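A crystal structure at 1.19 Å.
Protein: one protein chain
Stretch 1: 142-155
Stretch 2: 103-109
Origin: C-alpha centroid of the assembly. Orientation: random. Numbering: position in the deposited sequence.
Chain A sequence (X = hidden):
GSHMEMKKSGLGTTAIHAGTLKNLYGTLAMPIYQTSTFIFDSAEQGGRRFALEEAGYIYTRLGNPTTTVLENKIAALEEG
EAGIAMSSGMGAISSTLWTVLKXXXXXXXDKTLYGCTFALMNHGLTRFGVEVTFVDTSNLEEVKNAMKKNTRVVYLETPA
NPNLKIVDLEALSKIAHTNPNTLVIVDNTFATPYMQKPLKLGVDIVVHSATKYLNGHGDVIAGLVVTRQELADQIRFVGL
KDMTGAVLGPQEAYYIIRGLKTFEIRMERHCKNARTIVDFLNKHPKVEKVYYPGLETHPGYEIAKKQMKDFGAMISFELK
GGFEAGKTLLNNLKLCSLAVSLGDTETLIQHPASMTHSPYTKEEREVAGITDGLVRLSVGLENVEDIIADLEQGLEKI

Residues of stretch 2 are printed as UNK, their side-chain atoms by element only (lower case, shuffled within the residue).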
# COMPACT_ATOMS: atom_id res chain seq x y z
N GLU A 142 9.28 -40.80 -26.61
CA GLU A 142 7.85 -40.42 -26.54
C GLU A 142 7.61 -39.01 -27.09
O GLU A 142 6.64 -38.77 -27.80
CB GLU A 142 7.31 -40.47 -25.11
CG GLU A 142 6.95 -41.85 -24.61
CD GLU A 142 6.23 -41.83 -23.27
OE1 GLU A 142 5.27 -41.04 -23.09
OE2 GLU A 142 6.62 -42.62 -22.38
N VAL A 143 8.50 -38.08 -26.76
CA VAL A 143 8.35 -36.71 -27.20
C VAL A 143 8.58 -36.62 -28.70
O VAL A 143 7.78 -36.00 -29.41
CB VAL A 143 9.27 -35.74 -26.42
CG1 VAL A 143 9.11 -34.32 -26.93
CG2 VAL A 143 8.93 -35.81 -24.93
N LYS A 144 9.65 -37.25 -29.19
CA LYS A 144 9.90 -37.30 -30.64
C LYS A 144 8.69 -37.84 -31.40
O LYS A 144 8.29 -37.28 -32.41
CB LYS A 144 11.09 -38.21 -30.95
CG LYS A 144 12.45 -37.70 -30.50
CD LYS A 144 13.50 -38.78 -30.71
CE LYS A 144 14.78 -38.48 -29.97
NZ LYS A 144 15.87 -39.40 -30.37
N ASN A 145 8.12 -38.92 -30.88
CA ASN A 145 6.98 -39.59 -31.53
C ASN A 145 5.69 -38.76 -31.50
O ASN A 145 4.85 -38.92 -32.38
CB ASN A 145 6.72 -40.97 -30.89
CG ASN A 145 7.82 -41.98 -31.19
OD1 ASN A 145 8.62 -41.81 -32.12
ND2 ASN A 145 7.86 -43.05 -30.41
N ALA A 146 5.55 -37.87 -30.51
CA ALA A 146 4.37 -36.99 -30.40
C ALA A 146 4.42 -35.76 -31.29
O ALA A 146 3.38 -35.13 -31.52
CB ALA A 146 4.18 -36.56 -28.95
N MET A 147 5.60 -35.38 -31.78
CA MET A 147 5.74 -34.19 -32.63
C MET A 147 4.94 -34.34 -33.92
O MET A 147 4.96 -35.41 -34.54
CB MET A 147 7.21 -33.92 -32.98
CG MET A 147 8.07 -33.43 -31.81
SD MET A 147 7.58 -31.83 -31.13
CE MET A 147 7.84 -30.76 -32.55
N LYS A 148 4.25 -33.28 -34.31
CA LYS A 148 3.50 -33.23 -35.57
C LYS A 148 3.83 -31.95 -36.30
O LYS A 148 4.38 -31.00 -35.72
CB LYS A 148 2.00 -33.31 -35.31
CG LYS A 148 1.59 -34.56 -34.57
CD LYS A 148 0.12 -34.87 -34.74
CE LYS A 148 -0.75 -33.84 -34.06
NZ LYS A 148 -2.19 -34.12 -34.27
N LYS A 149 3.47 -31.88 -37.58
CA LYS A 149 3.71 -30.68 -38.36
C LYS A 149 3.08 -29.43 -37.73
O LYS A 149 3.64 -28.35 -37.82
CB LYS A 149 3.18 -30.85 -39.79
CG LYS A 149 3.58 -29.73 -40.72
CD LYS A 149 3.10 -29.99 -42.14
CE LYS A 149 3.72 -29.00 -43.12
NZ LYS A 149 5.16 -29.27 -43.37
N ASN A 150 1.90 -29.60 -37.13
CA ASN A 150 1.17 -28.49 -36.51
C ASN A 150 1.46 -28.32 -35.01
O ASN A 150 0.75 -27.55 -34.34
CB ASN A 150 -0.35 -28.63 -36.75
CG ASN A 150 -0.94 -29.84 -36.08
OD1 ASN A 150 -0.32 -30.89 -36.03
ND2 ASN A 150 -2.15 -29.70 -35.56
N THR A 151 2.47 -28.99 -34.47
CA THR A 151 2.90 -28.74 -33.08
C THR A 151 3.46 -27.35 -32.97
O THR A 151 4.48 -27.01 -33.57
CB THR A 151 3.92 -29.78 -32.60
OG1 THR A 151 3.36 -31.08 -32.77
CG2 THR A 151 4.27 -29.55 -31.11
N ARG A 152 2.75 -26.50 -32.23
CA ARG A 152 3.15 -25.11 -32.05
C ARG A 152 3.90 -24.87 -30.73
O ARG A 152 4.68 -23.94 -30.64
CB ARG A 152 1.91 -24.22 -32.14
CG ARG A 152 2.12 -22.74 -31.91
CD ARG A 152 3.14 -22.11 -32.84
NE ARG A 152 3.14 -20.66 -32.73
CZ ARG A 152 4.15 -19.86 -33.08
NH1 ARG A 152 5.28 -20.37 -33.58
NH2 ARG A 152 4.03 -18.55 -32.95
N VAL A 153 3.59 -25.68 -29.71
CA VAL A 153 4.19 -25.51 -28.39
C VAL A 153 4.57 -26.87 -27.83
O VAL A 153 3.81 -27.82 -27.87
CB VAL A 153 3.20 -24.83 -27.40
CG1 VAL A 153 3.67 -24.94 -25.95
CG2 VAL A 153 2.98 -23.38 -27.79
N VAL A 154 5.79 -26.91 -27.28
CA VAL A 154 6.20 -27.96 -26.36
C VAL A 154 6.33 -27.26 -25.00
O VAL A 154 7.12 -26.33 -24.88
CB VAL A 154 7.51 -28.65 -26.81
CG1 VAL A 154 8.05 -29.56 -25.72
CG2 VAL A 154 7.25 -29.43 -28.09
N TYR A 155 5.52 -27.68 -24.04
CA TYR A 155 5.42 -27.00 -22.74
C TYR A 155 5.98 -27.91 -21.67
O TYR A 155 5.54 -29.05 -21.55
CB TYR A 155 3.96 -26.65 -22.45
CG TYR A 155 3.77 -25.82 -21.20
CD1 TYR A 155 3.77 -26.41 -19.96
CD2 TYR A 155 3.63 -24.44 -21.27
CE1 TYR A 155 3.64 -25.66 -18.80
CE2 TYR A 155 3.47 -23.68 -20.12
CZ TYR A 155 3.48 -24.29 -18.88
OH TYR A 155 3.31 -23.51 -17.74
N UNK A 103 -6.76 -22.16 -32.98
CA UNK A 103 -7.49 -23.40 -33.26
C UNK A 103 -6.80 -24.14 -34.41
O UNK A 103 -6.39 -23.51 -35.38
c UNK A 103 -8.94 -23.12 -33.62
N UNK A 104 -6.64 -25.44 -34.24
CA UNK A 104 -5.93 -26.26 -35.23
C UNK A 104 -4.47 -26.52 -34.90
O UNK A 104 -3.84 -27.38 -35.53
N UNK A 105 -3.90 -25.78 -33.94
CA UNK A 105 -2.54 -26.03 -33.47
C UNK A 105 -2.55 -27.23 -32.53
O UNK A 105 -3.58 -27.63 -31.99
o UNK A 105 -1.23 -22.61 -33.01
c UNK A 105 -1.97 -24.83 -32.69
o UNK A 105 -1.50 -23.85 -34.81
c UNK A 105 -1.55 -23.68 -33.57
N UNK A 106 -1.34 -27.75 -32.31
CA UNK A 106 -1.09 -28.87 -31.43
C UNK A 106 -0.04 -28.50 -30.37
O UNK A 106 0.87 -27.70 -30.61
c UNK A 106 -0.27 -31.31 -31.52
c UNK A 106 -0.65 -30.08 -32.29
c UNK A 106 1.07 -32.90 -30.80
c UNK A 106 -1.00 -32.18 -30.79
n UNK A 106 -0.15 -33.17 -30.36
n UNK A 106 1.02 -31.80 -31.52
N UNK A 107 -0.20 -29.11 -29.20
CA UNK A 107 0.68 -28.91 -28.04
C UNK A 107 1.13 -30.28 -27.56
O UNK A 107 0.31 -31.19 -27.43
c UNK A 107 -0.53 -26.82 -27.34
c UNK A 107 -0.06 -28.19 -26.89
c UNK A 107 0.82 -28.10 -25.64
N UNK A 108 2.44 -30.41 -27.29
CA UNK A 108 2.99 -31.56 -26.60
C UNK A 108 3.41 -31.11 -25.21
O UNK A 108 4.15 -30.13 -25.07
c UNK A 108 3.81 -32.64 -28.71
c UNK A 108 4.84 -33.29 -26.52
c UNK A 108 4.21 -32.16 -27.33
N UNK A 109 2.96 -31.83 -24.19
CA UNK A 109 3.32 -31.49 -22.82
C UNK A 109 3.30 -32.75 -21.95
O UNK A 109 3.15 -33.87 -22.46
c UNK A 109 2.44 -30.33 -22.28
o UNK A 109 3.01 -29.84 -21.07
c UNK A 109 1.01 -30.78 -22.02
O HOH W 1 0.86 -24.84 -35.83

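Position 103 carries one side-chain carbon and nothing more, and that carbon lies far from stretch 1. A lone CB is alanine, Ala103, which leads into the contact without joining it.

Position 104 has no side-chain atoms, and its backbone O lies 2.9 Å from Asn150 ND2. Its phi of 97° and psi of -14° would jam a CB against the carbonyl oxygen of the residue before, so the backbone itself calls for glycine. Gly104 contributes its carbonyl, which accepts a hydrogen bond from that Asn150 amide.

Position 105 shows two carbons, the second carrying two oxygens, one of them 3.5 Å from Arg152 CG: a short carboxylate, aspartate. That oxygen, Asp105 OD2, lies against the aliphatic part of the Arg152 side chain, whose end leads away. A water lies 2.8 Å from Asp105 OD1 and 3.1 Å from Asn150 O, between the loop before one strand and the turn before the other.

Position 106 has one carbon, then a five-membered ring of three carbons and two nitrogens. One ring nitrogen is 2.7 Å from Thr151 OG1, a ring carbon is 3.3 Å from Ala146 O, and Lys148 CE sits over a ring face. That is histidine, and its ring is read from several directions. His106 ND1 and Thr151 OG1 share a hydrogen bond near the ring plane; Lys148 CE, 3.5 Å from the centroid of the His106 ring, makes a CH-pi contact. Ala146 O approaches the ring edge at His106 CE1. Thr151 OG1 accepts a hydrogen bond from Lys148 N at 2.8 Å, so the ring is coupled to the turn itself.

Position 107 is one carbon bearing two more, a branch carbon 4.2 Å from Val153 CB: a beta-branched hydrocarbon, valine. Val107 CG2 makes this contact, on the same face of the sheet.

Position 108 repeats that three-carbon branch on the other face, one branch carbon 3.9 Å from both Ala146 CB and Thr151 CG2, and is again valine. Val108 CG2 thus fills space between helix and strand.

Position 109 has one carbon carrying an oxygen and a carbon, the oxygen 2.7 Å from Tyr155 O, a beta-branched hydroxyl: threonine. Thr109 OG1 donates to Tyr155 O, extending the pairing through a side chain.

The rules are legible. Two parallel strands set the frame: His106 N to Asn150 O (2.9 Å), Arg152 N to His106 O (2.8 Å), Val108 N to Val153 O (3.0 Å) and Tyr155 N to Val108 O (3.0 Å). A bulge between Thr151 and Val153 shifts the register by one. His106 and Val108, on the face shared with Thr151 and Val154, bury the most surface; polar matching at the turn gives way to aliphatic packing under the helix.

Stretch 2, residues 103-109: AGDHVVT
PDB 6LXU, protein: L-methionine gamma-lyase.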